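Local coordinates for lipid binding protein (Grifola frondosa, PDB 5H0Q) that binds lipid membranes, with a preference for domains formed by sphingomyelin together with cholesterol, at residues M1-I7 with R93-W99; P72-E78 with C117-T123; A33-K37 with V65-T69. One frame throughout, in Å; residues are numbered along the deposited sequence.

Contact 1: M1-I7 with R93-W99; sequences MLYGVEI and RIGNGQW
The N-terminal arm pairs here, first through a single antiparallel bridge and then as loop, along the connection that carries the chain from strand 93-94 of one sheet to strand 99-105 of the other. That bridge defines the register: Tyr3 and Trp99 form a hydrogen-bonded antiparallel pair (CA-CA 4.9 Å), with Tyr3 N to Trp99 O 2.9 Å and Trp99 N to Tyr3 O 2.8 Å. The side chains of both, each with chi1 m, leave on the same face, CB to CB 4.1 Å. Gly4 (phi 99°, psi 166°) lies so close that a CB would strike Gly97 O. Its carbonyl O accepts from Gln98 NE2 at 3.1 Å, while Gln98 OE1 takes Gly95 N at 2.8 Å. That bond lies within the type II turn Gly95-Gln98, closed by Gln98 N to Gly95 O, 3.0 Å, with Gly97 at phi 82°, psi 3°. Beyond it, Ile7 N donates to Asn96 O (2.8 Å) and Asn96 ND2 to Ile7 O (2.9 Å), while Asn96 OD1 accepts from Gly70 N. The extended Glu6 (chi1 t, chi2 t) makes a two-pronged salt bridge with Arg93: OE1 to NH2 2.9 Å, OE2 to NH1 3.0 Å. A water accepts from Asn96 N (2.8 Å) and donates to Glu6 OE1 (2.7 Å). Leu2 CD1 rests 4.2 Å from Ile94 CG1. Tyr3 packs on Gln43 and Arg47 and Trp99 on Ala44 of helix 41-55, and Ile7 reaches Val32 and Ala33 of helix 26-35.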
loop_
_atom_site.group_PDB
_atom_site.type_symbol
_atom_site.label_atom_id
_atom_site.label_comp_id
_atom_site.label_asym_id
_atom_site.label_seq_id
_atom_site.Cartn_x
_atom_site.Cartn_y
_atom_site.Cartn_z
ATOM N N MET A 1 12.771 -3.505 -2.675
ATOM C CA MET A 1 12.225 -2.938 -3.940
ATOM C C MET A 1 10.932 -3.655 -4.343
ATOM O O MET A 1 9.852 -3.305 -3.869
ATOM C CB MET A 1 13.260 -3.034 -5.069
ATOM C CG MET A 1 14.502 -2.188 -4.855
ATOM S SD MET A 1 15.714 -2.371 -6.181
ATOM C CE MET A 1 17.012 -1.273 -5.612
ATOM N N LEU A 2 11.056 -4.669 -5.198
ATOM C CA LEU A 2 9.913 -5.321 -5.825
ATOM C C LEU A 2 10.013 -6.826 -5.625
ATOM O O LEU A 2 11.047 -7.427 -5.941
ATOM C CB LEU A 2 9.862 -4.968 -7.310
ATOM C CG LEU A 2 8.527 -4.838 -8.024
ATOM C CD1 LEU A 2 7.626 -3.799 -7.400
ATOM C CD2 LEU A 2 8.788 -4.500 -9.482
ATOM N N TYR A 3 8.955 -7.437 -5.099
ATOM C CA TYR A 3 8.956 -8.865 -4.796
ATOM C C TYR A 3 7.806 -9.573 -5.485
ATOM O O TYR A 3 6.691 -9.052 -5.538
ATOM C CB TYR A 3 8.856 -9.132 -3.292
ATOM C CG TYR A 3 9.898 -8.380 -2.530
ATOM C CD1 TYR A 3 11.183 -8.878 -2.402
ATOM C CD2 TYR A 3 9.608 -7.148 -1.963
ATOM C CE1 TYR A 3 12.136 -8.176 -1.728
ATOM C CE2 TYR A 3 10.572 -6.435 -1.272
ATOM C CZ TYR A 3 11.836 -6.956 -1.161
ATOM O OH TYR A 3 12.825 -6.275 -0.481
ATOM N N GLY A 4 8.075 -10.772 -5.985
ATOM C CA GLY A 4 7.074 -11.571 -6.666
ATOM C C GLY A 4 7.167 -11.464 -8.179
ATOM O O GLY A 4 7.838 -10.597 -8.744
ATOM N N VAL A 5 6.479 -12.395 -8.831
ATOM C CA VAL A 5 6.385 -12.447 -10.286
ATOM C C VAL A 5 5.089 -11.774 -10.713
ATOM O O VAL A 5 4.053 -11.898 -10.045
ATOM C CB VAL A 5 6.439 -13.896 -10.806
ATOM C CG1 VAL A 5 6.535 -13.904 -12.323
ATOM C CG2 VAL A 5 7.594 -14.642 -10.197
ATOM N N GLU A 6 5.143 -11.056 -11.829
ATOM C CA GLU A 6 3.940 -10.423 -12.352
ATOM C C GLU A 6 2.967 -11.469 -12.902
ATOM O O GLU A 6 3.338 -12.309 -13.719
ATOM C CB GLU A 6 4.315 -9.406 -13.431
ATOM C CG GLU A 6 3.109 -8.613 -13.960
ATOM C CD GLU A 6 3.505 -7.324 -14.642
ATOM O OE1 GLU A 6 2.609 -6.688 -15.224
ATOM O OE2 GLU A 6 4.689 -6.937 -14.589
ATOM N N ILE A 7 1.711 -11.388 -12.469
ATOM C CA ILE A 7 0.674 -12.350 -12.811
ATOM C C ILE A 7 -0.164 -11.694 -13.901
ATOM O O ILE A 7 -0.986 -10.825 -13.621
ATOM C CB ILE A 7 -0.158 -12.742 -11.588
ATOM C CG1 ILE A 7 0.761 -13.451 -10.574
ATOM C CG2 ILE A 7 -1.307 -13.638 -11.983
ATOM C CD1 ILE A 7 0.096 -13.745 -9.269
ATOM N N ARG A 93 6.203 1.287 -10.455
ATOM C CA ARG A 93 5.251 0.393 -11.103
ATOM C C ARG A 93 5.260 -0.935 -10.371
ATOM O O ARG A 93 6.315 -1.568 -10.246
ATOM C CB ARG A 93 5.608 0.171 -12.574
ATOM C CG ARG A 93 4.618 -0.729 -13.325
ATOM C CD ARG A 93 5.190 -1.196 -14.638
ATOM N NE ARG A 93 4.254 -2.022 -15.421
ATOM C CZ ARG A 93 4.100 -3.335 -15.270
ATOM N NH1 ARG A 93 4.792 -3.980 -14.342
ATOM N NH2 ARG A 93 3.242 -4.006 -16.030
ATOM N N ILE A 94 4.093 -1.362 -9.906
ATOM C CA ILE A 94 3.932 -2.627 -9.206
ATOM C C ILE A 94 3.012 -3.511 -10.044
ATOM O O ILE A 94 1.840 -3.165 -10.257
ATOM C CB ILE A 94 3.358 -2.433 -7.796
ATOM C CG1 ILE A 94 4.162 -1.377 -7.007
ATOM C CG2 ILE A 94 3.325 -3.781 -7.093
ATOM C CD1 ILE A 94 3.508 -0.960 -5.760
ATOM N N GLY A 95 3.527 -4.627 -10.542
ATOM C CA GLY A 95 2.683 -5.523 -11.304
ATOM C C GLY A 95 1.673 -6.240 -10.433
ATOM O O GLY A 95 1.817 -6.352 -9.209
ATOM N N ASN A 96 0.624 -6.754 -11.083
ATOM C CA ASN A 96 -0.291 -7.632 -10.396
ATOM C C ASN A 96 0.522 -8.806 -9.865
ATOM O O ASN A 96 1.368 -9.341 -10.581
ATOM C CB ASN A 96 -1.360 -8.093 -11.385
ATOM C CG ASN A 96 -2.407 -8.956 -10.765
ATOM O OD1 ASN A 96 -3.037 -8.582 -9.786
ATOM N ND2 ASN A 96 -2.615 -10.119 -11.343
ATOM N N GLY A 97 0.261 -9.211 -8.622
ATOM C CA GLY A 97 1.025 -10.277 -7.994
ATOM C C GLY A 97 2.344 -9.852 -7.397
ATOM O O GLY A 97 3.078 -10.715 -6.894
ATOM N N GLN A 98 2.676 -8.572 -7.429
ATOM C CA GLN A 98 3.923 -8.081 -6.879
ATOM C C GLN A 98 3.693 -7.273 -5.610
ATOM O O GLN A 98 2.619 -6.712 -5.380
ATOM C CB GLN A 98 4.694 -7.251 -7.903
ATOM C CG GLN A 98 5.100 -8.104 -9.083
ATOM C CD GLN A 98 6.022 -7.403 -10.026
ATOM O OE1 GLN A 98 5.753 -6.291 -10.437
ATOM N NE2 GLN A 98 7.150 -8.033 -10.348
ATOM N N TRP A 99 4.723 -7.280 -4.763
ATOM C CA TRP A 99 4.828 -6.475 -3.549
ATOM C C TRP A 99 5.857 -5.365 -3.721
ATOM O O TRP A 99 6.856 -5.531 -4.434
ATOM C CB TRP A 99 5.331 -7.314 -2.353
ATOM C CG TRP A 99 4.499 -8.459 -1.905
ATOM C CD1 TRP A 99 4.481 -9.713 -2.416
ATOM C CD2 TRP A 99 3.570 -8.444 -0.819
ATOM N NE1 TRP A 99 3.595 -10.496 -1.710
ATOM C CE2 TRP A 99 3.019 -9.732 -0.728
ATOM C CE3 TRP A 99 3.147 -7.455 0.083
ATOM C CZ2 TRP A 99 2.076 -10.071 0.235
ATOM C CZ3 TRP A 99 2.208 -7.789 1.033
ATOM C CH2 TRP A 99 1.683 -9.084 1.097
HETATM O O HOH W 1 0.232 -6.574 -13.864
HETATM O O HOH W 2 7.102 -5.710 -12.636
#

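Contact 2: P72-E78 with C117-T123; sequences PITAKIE and CIVYGTT
A classic beta bulge interrupts this antiparallel pair: Lys76 and Ile77 both sit opposite Val119, and Val119 O receives Lys76 N at 2.7 Å and, weakly, Ile77 N at 3.3 Å. Lys76 makes the extra residue fit by turning to phi -109°, psi -36°, while its neighbours stay extended, so the register slips by one between Ala75 and Ile77. Before the bulge, Thr74 pairs with Gly121 (CA-CA 5.2 Å; Thr74 N to Gly121 O 3.0 Å, Gly121 N to Thr74 O 2.8 Å) and Ala75 with Tyr120 (CA-CA 4.5 Å, non-hydrogen-bonded). After it, Ile77 pairs with Val119 (CA-CA 5.0 Å; Val119 N to Ile77 O 2.8 Å) and Glu78 with Ile118 (CA-CA 4.5 Å, non-hydrogen-bonded). Strand segments 73-78 and 117-121 approach to 4.4 Å with directions 137° apart. These are adjacent strands of an antiparallel five-stranded sheet, one layer of a beta sandwich, consistent with an actinoporin-like fold. Tyr120 (chi1 m), on the face with Ala75, Ile118 and Glu78, takes Ile73 CD1 over its ring in a CH-pi contact, 4.2 Å from the ring centroid, and meets Ala75 CB at CE1, 3.9 Å; Ile94 also packs on it. The other face carries Ile77 and Val119, CB to CB 3.9 Å, touched by Trp155 and Trp154 of helix 153-156. Lys76 CD passes 3.8 Å from Gly121 CA, where a CB would collide, and its amine forms a salt bridge with Asp127; Glu78 forms one with Arg90.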
loop_
_atom_site.group_PDB
_atom_site.type_symbol
_atom_site.label_atom_id
_atom_site.label_comp_id
_atom_site.label_asym_id
_atom_site.label_seq_id
_atom_site.Cartn_x
_atom_site.Cartn_y
_atom_site.Cartn_z
ATOM N N PRO A 72 -1.367 -3.701 -13.623
ATOM C CA PRO A 72 -0.316 -2.939 -12.936
ATOM C C PRO A 72 -0.835 -1.651 -12.336
ATOM O O PRO A 72 -1.762 -1.017 -12.858
ATOM C CB PRO A 72 0.689 -2.648 -14.050
ATOM C CG PRO A 72 -0.149 -2.618 -15.297
ATOM C CD PRO A 72 -1.202 -3.661 -15.091
ATOM N N ILE A 73 -0.195 -1.225 -11.254
ATOM C CA ILE A 73 -0.491 0.073 -10.658
ATOM C C ILE A 73 0.782 0.901 -10.689
ATOM O O ILE A 73 1.886 0.352 -10.656
ATOM C CB ILE A 73 -1.062 -0.049 -9.227
ATOM C CG1 ILE A 73 -0.053 -0.692 -8.273
ATOM C CG2 ILE A 73 -2.380 -0.831 -9.259
ATOM C CD1 ILE A 73 -0.561 -0.902 -6.854
ATOM N N THR A 74 0.622 2.220 -10.804
ATOM C CA THR A 74 1.730 3.157 -10.928
ATOM C C THR A 74 1.638 4.199 -9.822
ATOM O O THR A 74 0.568 4.769 -9.594
ATOM C CB THR A 74 1.710 3.823 -12.307
ATOM O OG1 THR A 74 1.882 2.809 -13.303
ATOM C CG2 THR A 74 2.822 4.856 -12.445
ATOM N N ALA A 75 2.764 4.470 -9.156
ATOM C CA ALA A 75 2.810 5.480 -8.107
ATOM C C ALA A 75 2.601 6.855 -8.739
ATOM O O ALA A 75 3.314 7.228 -9.674
ATOM C CB ALA A 75 4.143 5.437 -7.364
ATOM N N LYS A 76 1.604 7.591 -8.268
ATOM C CA LYS A 76 1.306 8.909 -8.826
ATOM C C LYS A 76 1.654 10.055 -7.906
ATOM O O LYS A 76 2.015 11.142 -8.387
ATOM C CB LYS A 76 -0.182 9.016 -9.169
ATOM C CG LYS A 76 -0.630 8.022 -10.217
ATOM C CD LYS A 76 -2.059 8.266 -10.609
ATOM C CE LYS A 76 -2.223 9.512 -11.482
ATOM N NZ LYS A 76 -3.380 10.352 -11.049
ATOM N N ILE A 77 1.467 9.863 -6.604
ATOM C CA ILE A 77 1.742 10.871 -5.589
ATOM C C ILE A 77 2.399 10.168 -4.420
ATOM O O ILE A 77 1.987 9.066 -4.040
ATOM C CB ILE A 77 0.460 11.568 -5.101
ATOM C CG1 ILE A 77 -0.239 12.273 -6.252
ATOM C CG2 ILE A 77 0.777 12.559 -4.011
ATOM C CD1 ILE A 77 -1.655 12.750 -5.923
ATOM N N GLU A 78 3.413 10.815 -3.853
ATOM C CA GLU A 78 3.956 10.491 -2.537
ATOM C C GLU A 78 3.963 11.778 -1.735
ATOM O O GLU A 78 4.430 12.804 -2.228
ATOM C CB GLU A 78 5.383 9.963 -2.618
ATOM C CG GLU A 78 5.580 8.714 -3.393
ATOM C CD GLU A 78 7.054 8.400 -3.544
ATOM O OE1 GLU A 78 7.886 9.148 -2.975
ATOM O OE2 GLU A 78 7.381 7.414 -4.234
ATOM N N CYS A 117 1.419 9.443 2.769
ATOM C CA CYS A 117 0.586 8.637 1.895
ATOM C C CYS A 117 1.285 8.387 0.575
ATOM O O CYS A 117 2.253 9.066 0.210
ATOM C CB CYS A 117 -0.761 9.309 1.670
ATOM S SG CYS A 117 -0.660 10.788 0.587
ATOM N N ILE A 118 0.817 7.356 -0.100
ATOM C CA ILE A 118 1.147 7.099 -1.490
ATOM C C ILE A 118 -0.175 6.911 -2.210
ATOM O O ILE A 118 -1.110 6.330 -1.651
ATOM C CB ILE A 118 2.061 5.865 -1.677
ATOM C CG1 ILE A 118 3.393 6.108 -0.973
ATOM C CG2 ILE A 118 2.325 5.634 -3.165
ATOM C CD1 ILE A 118 4.430 5.042 -1.224
ATOM N N VAL A 119 -0.256 7.425 -3.427
ATOM C CA VAL A 119 -1.440 7.294 -4.270
ATOM C C VAL A 119 -1.017 6.514 -5.500
ATOM O O VAL A 119 -0.102 6.936 -6.224
ATOM C CB VAL A 119 -2.035 8.652 -4.668
ATOM C CG1 VAL A 119 -3.230 8.426 -5.586
ATOM C CG2 VAL A 119 -2.451 9.437 -3.455
ATOM N N TYR A 120 -1.652 5.368 -5.719
ATOM C CA TYR A 120 -1.384 4.536 -6.883
ATOM C C TYR A 120 -2.525 4.647 -7.887
ATOM O O TYR A 120 -3.696 4.623 -7.505
ATOM C CB TYR A 120 -1.221 3.057 -6.498
ATOM C CG TYR A 120 0.012 2.733 -5.681
ATOM C CD1 TYR A 120 1.267 2.746 -6.266
ATOM C CD2 TYR A 120 -0.085 2.460 -4.329
ATOM C CE1 TYR A 120 2.408 2.472 -5.512
ATOM C CE2 TYR A 120 1.045 2.176 -3.581
ATOM C CZ TYR A 120 2.273 2.199 -4.184
ATOM O OH TYR A 120 3.373 1.922 -3.419
ATOM N N GLY A 121 -2.180 4.695 -9.169
ATOM C CA GLY A 121 -3.163 4.692 -10.241
ATOM C C GLY A 121 -3.293 3.318 -10.871
ATOM O O GLY A 121 -2.307 2.603 -11.033
ATOM N N THR A 122 -4.512 2.988 -11.279
ATOM C CA THR A 122 -4.809 1.739 -11.961
ATOM C C THR A 122 -5.014 1.975 -13.449
ATOM O O THR A 122 -5.167 3.099 -13.915
ATOM C CB THR A 122 -6.064 1.086 -11.377
ATOM O OG1 THR A 122 -7.227 1.863 -11.748
ATOM C CG2 THR A 122 -5.956 0.919 -9.855
ATOM N N THR A 123 -5.085 0.873 -14.191
ATOM C CA THR A 123 -5.265 0.969 -15.634
ATOM C C THR A 123 -6.676 1.390 -16.007
ATOM O O THR A 123 -6.879 1.888 -17.120
ATOM C CB THR A 123 -4.949 -0.374 -16.303
ATOM O OG1 THR A 123 -5.666 -1.414 -15.632
ATOM C CG2 THR A 123 -3.465 -0.656 -16.241
#

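Contact 3: A33-K37 with V65-T69; sequences ALQRK and VYNAT
Along 65-69 the end of strand 60-68 packs against the C-terminal end of helix 26-35, and the contact begins at Tyr66, extended at phi -117°, psi 126° with chi1 t. Its CA-to-CB bond points toward the helix, and its hydroxyl OH donates to Ala33 O at 2.6 Å, a carbonyl of the last helical turn that Arg36 N also reaches, weakly, at 3.1 Å. Arg36 is the first residue past the helix to leave helical angles. The chain then lays Lys37 over the ring: Lys37 CG sits over one face of Tyr66, 4.2 Å from its centroid, a CH-pi contact, while the amine runs on to Gln41 and Glu197. A water lies 2.9 Å from Tyr66 OH and 3.3 Å from Arg36 O. The CA-to-CB bond of Asn67 points away from the helix, and the residue forms an Asx turn, Asn67 OD1 accepting Thr69 N at 2.9 Å and Thr69 OG1 at 2.8 Å. Ala68 (phi -119°, psi 32°) faces the helix again. Its CB meets Ala33 CB at 3.9 Å and Leu34 CD1 at 4.2 Å, the two small alanines allowing backbones to close to 5.0 Å between Ala33 CA and Ala68 CA. The last turn of a helix thus packs on alternate residues, Tyr66 and Ala68, where a sheet strand finishes at one end of the beta sandwich.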
loop_
_atom_site.group_PDB
_atom_site.type_symbol
_atom_site.label_atom_id
_atom_site.label_comp_id
_atom_site.label_asym_id
_atom_site.label_seq_id
_atom_site.Cartn_x
_atom_site.Cartn_y
_atom_site.Cartn_z
ATOM N N ALA A 33 -3.813 -13.582 -8.396
ATOM C CA ALA A 33 -2.894 -12.814 -7.555
ATOM C C ALA A 33 -3.292 -12.899 -6.089
ATOM O O ALA A 33 -2.443 -13.074 -5.209
ATOM C CB ALA A 33 -2.840 -11.352 -8.007
ATOM N N LEU A 34 -4.579 -12.762 -5.798
ATOM C CA LEU A 34 -5.005 -12.867 -4.410
ATOM C C LEU A 34 -4.729 -14.262 -3.869
ATOM O O LEU A 34 -4.383 -14.423 -2.685
ATOM C CB LEU A 34 -6.482 -12.483 -4.306
ATOM C CG LEU A 34 -7.055 -12.088 -2.946
ATOM C CD1 LEU A 34 -6.271 -10.948 -2.354
ATOM C CD2 LEU A 34 -8.524 -11.703 -3.081
ATOM N N GLN A 35 -4.796 -15.282 -4.732
ATOM C CA GLN A 35 -4.477 -16.639 -4.286
ATOM C C GLN A 35 -2.987 -16.811 -4.007
ATOM O O GLN A 35 -2.612 -17.598 -3.126
ATOM C CB GLN A 35 -4.914 -17.672 -5.327
ATOM C CG GLN A 35 -6.411 -17.803 -5.490
ATOM C CD GLN A 35 -6.814 -18.706 -6.649
ATOM O OE1 GLN A 35 -6.085 -18.854 -7.633
ATOM N NE2 GLN A 35 -7.988 -19.314 -6.533
ATOM N N ARG A 36 -2.128 -16.122 -4.755
ATOM C CA ARG A 36 -0.679 -16.217 -4.615
ATOM C C ARG A 36 -0.111 -15.229 -3.601
ATOM O O ARG A 36 1.117 -15.093 -3.506
ATOM C CB ARG A 36 -0.000 -15.996 -5.967
ATOM C CG ARG A 36 -0.354 -17.033 -7.043
ATOM C CD ARG A 36 0.577 -18.243 -6.972
ATOM N NE ARG A 36 0.279 -19.154 -8.077
ATOM C CZ ARG A 36 -0.743 -19.996 -8.088
ATOM N NH1 ARG A 36 -1.555 -20.062 -7.042
ATOM N NH2 ARG A 36 -0.947 -20.769 -9.145
ATOM N N LYS A 37 -0.967 -14.559 -2.830
ATOM C CA LYS A 37 -0.484 -13.509 -1.938
ATOM C C LYS A 37 0.620 -14.017 -1.021
ATOM O O LYS A 37 1.579 -13.297 -0.739
ATOM C CB LYS A 37 -1.635 -12.947 -1.106
ATOM C CG LYS A 37 -1.206 -11.891 -0.080
ATOM C CD LYS A 37 -2.399 -11.326 0.658
ATOM C CE LYS A 37 -2.011 -10.254 1.648
ATOM N NZ LYS A 37 -1.259 -10.804 2.828
ATOM N N VAL A 65 3.078 -3.467 0.384
ATOM C CA VAL A 65 1.952 -3.210 -0.522
ATOM C C VAL A 65 1.849 -4.386 -1.470
ATOM O O VAL A 65 2.833 -4.706 -2.139
ATOM C CB VAL A 65 2.181 -1.922 -1.329
ATOM C CG1 VAL A 65 1.024 -1.698 -2.287
ATOM C CG2 VAL A 65 2.427 -0.752 -0.419
ATOM N N TYR A 66 0.657 -4.999 -1.578
ATOM C CA TYR A 66 0.425 -6.104 -2.500
ATOM C C TYR A 66 -0.622 -5.673 -3.516
ATOM O O TYR A 66 -1.729 -5.278 -3.134
ATOM C CB TYR A 66 -0.048 -7.386 -1.799
ATOM C CG TYR A 66 -0.082 -8.582 -2.701
ATOM C CD1 TYR A 66 1.069 -9.022 -3.331
ATOM C CD2 TYR A 66 -1.273 -9.269 -2.946
ATOM C CE1 TYR A 66 1.054 -10.145 -4.143
ATOM C CE2 TYR A 66 -1.290 -10.382 -3.758
ATOM C CZ TYR A 66 -0.137 -10.799 -4.360
ATOM O OH TYR A 66 -0.121 -11.908 -5.148
ATOM N N ASN A 67 -0.286 -5.792 -4.795
ATOM C CA ASN A 67 -1.211 -5.467 -5.886
ATOM C C ASN A 67 -1.842 -6.747 -6.401
ATOM O O ASN A 67 -1.175 -7.556 -7.049
ATOM C CB ASN A 67 -0.485 -4.732 -7.004
ATOM C CG ASN A 67 -1.393 -4.472 -8.204
ATOM O OD1 ASN A 67 -2.604 -4.585 -8.090
ATOM N ND2 ASN A 67 -0.801 -4.191 -9.346
ATOM N N ALA A 68 -3.134 -6.930 -6.103
ATOM C CA ALA A 68 -3.942 -8.027 -6.624
ATOM C C ALA A 68 -5.118 -7.498 -7.446
ATOM O O ALA A 68 -6.179 -8.114 -7.447
ATOM C CB ALA A 68 -4.449 -8.911 -5.484
ATOM N N THR A 69 -4.948 -6.353 -8.120
ATOM C CA THR A 69 -6.046 -5.775 -8.900
ATOM C C THR A 69 -6.207 -6.371 -10.283
ATOM O O THR A 69 -7.155 -5.992 -10.986
ATOM C CB THR A 69 -5.861 -4.285 -9.081
ATOM O OG1 THR A 69 -4.712 -4.038 -9.894
ATOM C CG2 THR A 69 -5.792 -3.568 -7.765
HETATM O O HOH W 3 2.479 -13.078 -5.703
#

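Overall arrangement
Contacts 1 and 3 lie about 9 Å apart between centres, contacts 1 and 2 about 14 Å, and contacts 2 and 3 about 16 Å. Along the chain, contact 3 is nested within the loop closed by contact 1, closes before contact 2 opens, and contact 2 alternates with contact 1. Strand 93-94 borders strand 73-80 in the five-stranded sheet (Ile94 N to Ile73 O, 2.9 Å), whereas contacts 1 and 3 share the mixed sheet. Gly97 N lies 2.7 Å from Asn67 O, and Tyr120 CE2 meets Val65 CG1 at 4.1 Å. Residues 93-99 thus bridge both sheets, tying the N-terminal arm and helix 26-35 to one end of the lipid-binding protein's sandwich.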